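Local coordinates for protein GH3 beta-N-acetylglucosaminidase (Paenibacillaceae, PDB 6K5J) that hydrolyses terminal beta-linked N-acetylglucosamine residues as a glycoside hydrolase of family 3, and so probably takes part in the breakdown of chitin oligosaccharides, at residues 334-337 and 338-341; 455-458 and 459-462. All coordinates share one frame; numbering follows the deposited sequence.

Contact 1: residues 334-337 and 338-341; sequences LALK and QRRA
The first torsion of Leu336 (chi1 177°) sets its CG beside the carbonyl carbon, and CD1 reaches toward the C-terminal end of the helix, to Arg339 and Arg340; Arg339 starts the same way but bends at chi3 (72°), which folds its guanidinium back over the preceding turn. Leu336 CD1 meets Arg339 NH2 at 3.6 Å, and the two side chains cross at a slant. Leu336 CA lies 4.0 Å above one face of the guanidinium, offset toward its rim. The aliphatic part of Arg340 takes another path: its chain turns at chi2, and CG comes within 4.1 Å of Leu336 CD1. The leucine methyl thus touches both arginines, whose charged ends share one anion: Arg339 NH2 and Arg340 NE form salt bridges to the two carboxylate oxygens of Asp225. The last turn of the helix is closed by three i to i+4 bonds: Gln338 N to Leu334 O (2.9 Å), Arg339 N to Ala335 O (3.0 Å) and Arg340 N to Leu336 O (3.0 Å). Ala341, with positive phi, is the C-prime residue of a Schellman motif, its N bonded to Gln338 O at 3.1 Å while Val342 N returns to Lys337 O. The buried Lys337 runs extended beyond CG, its NZ gripped by Pro77 O, Gly44 O and Gln19 OE1. This C-terminal end of helix 323-339 is tied through Asp225 to the residue just before strand 226-229, through Lys337 to residues just ahead of strands 45-47 and 79-81, and through the carbonyl oxygens of Arg340 and Ala341, which accept from Arg126, to helix 111-127.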
# COMPACT_ATOMS: atom_id res chain seq x y z
N LEU A 334 -20.37 12.30 -7.67
CA LEU A 334 -21.40 11.67 -8.50
C LEU A 334 -20.88 11.35 -9.90
O LEU A 334 -21.26 10.34 -10.49
CB LEU A 334 -22.63 12.59 -8.56
CG LEU A 334 -23.39 12.81 -7.25
CD1 LEU A 334 -24.64 13.64 -7.46
CD2 LEU A 334 -23.77 11.48 -6.60
N ALA A 335 -20.00 12.20 -10.45
CA ALA A 335 -19.45 11.94 -11.78
C ALA A 335 -18.57 10.69 -11.77
O ALA A 335 -18.64 9.87 -12.68
CB ALA A 335 -18.65 13.15 -12.28
N LEU A 336 -17.74 10.54 -10.73
CA LEU A 336 -16.93 9.33 -10.60
C LEU A 336 -17.82 8.09 -10.47
O LEU A 336 -17.59 7.06 -11.12
CB LEU A 336 -16.01 9.46 -9.38
CG LEU A 336 -15.16 8.21 -9.09
CD1 LEU A 336 -14.33 7.85 -10.30
CD2 LEU A 336 -14.27 8.43 -7.86
N LYS A 337 -18.87 8.19 -9.65
CA LYS A 337 -19.75 7.05 -9.41
C LYS A 337 -20.47 6.63 -10.69
O LYS A 337 -20.66 5.43 -10.94
CB LYS A 337 -20.76 7.39 -8.32
CG LYS A 337 -20.15 7.38 -6.90
CD LYS A 337 -21.17 7.81 -5.86
CE LYS A 337 -20.63 7.56 -4.45
NZ LYS A 337 -21.66 7.70 -3.39
N GLN A 338 -20.88 7.60 -11.51
CA GLN A 338 -21.47 7.27 -12.80
C GLN A 338 -20.44 6.63 -13.72
O GLN A 338 -20.74 5.66 -14.44
CB GLN A 338 -22.05 8.52 -13.45
CG GLN A 338 -22.66 8.24 -14.81
CD GLN A 338 -23.03 9.49 -15.57
OE1 GLN A 338 -22.91 10.60 -15.05
NE2 GLN A 338 -23.47 9.32 -16.82
N ARG A 339 -19.21 7.15 -13.71
CA ARG A 339 -18.17 6.72 -14.65
C ARG A 339 -17.74 5.28 -14.41
O ARG A 339 -17.36 4.58 -15.36
CB ARG A 339 -16.96 7.64 -14.53
CG ARG A 339 -16.01 7.57 -15.69
CD ARG A 339 -15.27 8.87 -15.82
NE ARG A 339 -14.31 9.00 -14.74
CZ ARG A 339 -14.26 10.02 -13.89
NH1 ARG A 339 -15.12 11.03 -13.97
NH2 ARG A 339 -13.34 10.02 -12.95
N ARG A 340 -17.78 4.83 -13.16
CA ARG A 340 -17.41 3.47 -12.83
C ARG A 340 -18.62 2.56 -12.73
O ARG A 340 -18.49 1.43 -12.26
CB ARG A 340 -16.60 3.45 -11.52
CG ARG A 340 -15.20 4.08 -11.66
CD ARG A 340 -14.41 3.49 -12.84
NE ARG A 340 -13.35 4.40 -13.27
CZ ARG A 340 -12.91 4.50 -14.52
NH1 ARG A 340 -13.43 3.74 -15.47
NH2 ARG A 340 -11.95 5.36 -14.82
N ALA A 341 -19.79 3.04 -13.18
CA ALA A 341 -21.03 2.26 -13.17
C ALA A 341 -21.19 1.50 -11.85
O ALA A 341 -21.40 0.28 -11.82
CB ALA A 341 -21.08 1.29 -14.35

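Contact 2: residues 455-458 and 459-462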
# COMPACT_ATOMS: atom_id res chain seq x y z
N SER A 455 16.05 -11.40 5.50
CA SER A 455 15.89 -10.26 6.40
C SER A 455 14.58 -9.53 6.11
O SER A 455 13.99 -9.65 5.04
CB SER A 455 17.09 -9.30 6.29
OG SER A 455 17.11 -8.59 5.06
N TYR A 456 14.11 -8.80 7.11
CA TYR A 456 12.82 -8.11 7.02
C TYR A 456 12.97 -6.81 7.80
O TYR A 456 12.84 -6.79 9.02
CB TYR A 456 11.69 -8.99 7.55
CG TYR A 456 10.29 -8.44 7.35
CD1 TYR A 456 9.83 -7.36 8.09
CD2 TYR A 456 9.42 -9.02 6.43
CE1 TYR A 456 8.55 -6.86 7.92
CE2 TYR A 456 8.13 -8.53 6.26
CZ TYR A 456 7.70 -7.46 7.01
OH TYR A 456 6.43 -6.97 6.83
N ASN A 457 13.28 -5.73 7.08
CA ASN A 457 13.56 -4.42 7.68
C ASN A 457 14.55 -4.55 8.84
O ASN A 457 14.37 -3.96 9.91
CB ASN A 457 12.27 -3.73 8.11
CG ASN A 457 11.51 -3.14 6.93
OD1 ASN A 457 11.98 -3.21 5.79
ND2 ASN A 457 10.35 -2.57 7.19
N ALA A 458 15.62 -5.31 8.61
CA ALA A 458 16.73 -5.38 9.56
C ALA A 458 17.30 -4.00 9.88
O ALA A 458 17.85 -3.79 10.97
CB ALA A 458 17.83 -6.29 9.01
N ILE A 459 17.20 -3.06 8.93
CA ILE A 459 17.65 -1.69 9.17
C ILE A 459 16.88 -1.02 10.31
O ILE A 459 17.39 -0.09 10.94
CB ILE A 459 17.53 -0.87 7.86
CG1 ILE A 459 18.09 0.54 8.08
CG2 ILE A 459 16.07 -0.81 7.39
CD1 ILE A 459 18.85 1.10 6.94
N PHE A 460 15.66 -1.48 10.60
CA PHE A 460 14.85 -0.97 11.70
C PHE A 460 14.78 -1.93 12.88
O PHE A 460 14.00 -1.69 13.81
CB PHE A 460 13.43 -0.67 11.21
CG PHE A 460 13.35 0.39 10.13
CD1 PHE A 460 14.25 1.44 10.08
CD2 PHE A 460 12.35 0.33 9.17
CE1 PHE A 460 14.16 2.42 9.09
CE2 PHE A 460 12.24 1.29 8.18
CZ PHE A 460 13.15 2.35 8.14
N SER A 461 15.53 -3.04 12.87
CA SER A 461 15.41 -4.04 13.93
C SER A 461 16.82 -4.44 14.36
O SER A 461 17.43 -5.35 13.79
CB SER A 461 14.60 -5.25 13.46
OG SER A 461 14.61 -6.29 14.43
N PRO A 462 17.36 -3.76 15.38
CA PRO A 462 18.76 -4.00 15.78
C PRO A 462 19.09 -5.44 16.15
O PRO A 462 20.19 -5.91 15.82
CB PRO A 462 18.94 -3.06 16.98
CG PRO A 462 17.96 -1.94 16.71
CD PRO A 462 16.76 -2.63 16.11
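Asn457 and Phe460 lie side by side and point the same way, the amide plane turned 74° from the ring. Asn457 ND2 approaches Phe460 CD2 obliquely at 4.0 Å, while Asn457 CB adds a looser contact to the same carbon. From the next residue, Ile459 CG2 sits 3.9 Å above the centre of one face of the phenylalanine ring. The other end of the asparagine amide is held from outside, OD1 accepting the backbone N-H of Asn486, which should fix the rotation of the group. The backbone makes a short 3-10 turn: Phe460 N bonds to Asn457 O (2.9 Å) and Ser461 N to Ala458 O (3.1 Å). Asp489 braces the turn by accepting Ile459 N on OD1 and, weakly, Ala458 N on OD2. At Ser461, the N-cap position, OG swings anti to the backbone N (chi1 174°) and bonds to Val431 O. The turn joins the end of strand 450-455 to helix 462-472, with Ala458 against Gln464 of that helix and Ser455 paired by backbone bonds to Ala482 in neighbouring strand 478-483 and Ala484 just after it.

Contacts 1 and 2 lie on opposite sides of the chain's centre, their own centres 43 Å apart and their nearest atoms about 30 Å apart, so they do not touch. They follow one another along the chain: residues 334-341 end a helix associated with the N-terminal TIM-barrel family domain, whereas residues 455-462 link a strand of the later six-stranded sheet to helix 462-472. Both are local contacts at helix ends: contact 1 closes one helix, contact 2 leads into another. The Asn457 side chain of contact 2 is about 13 Å from a bound N-acetylglucosamine, too far to touch it.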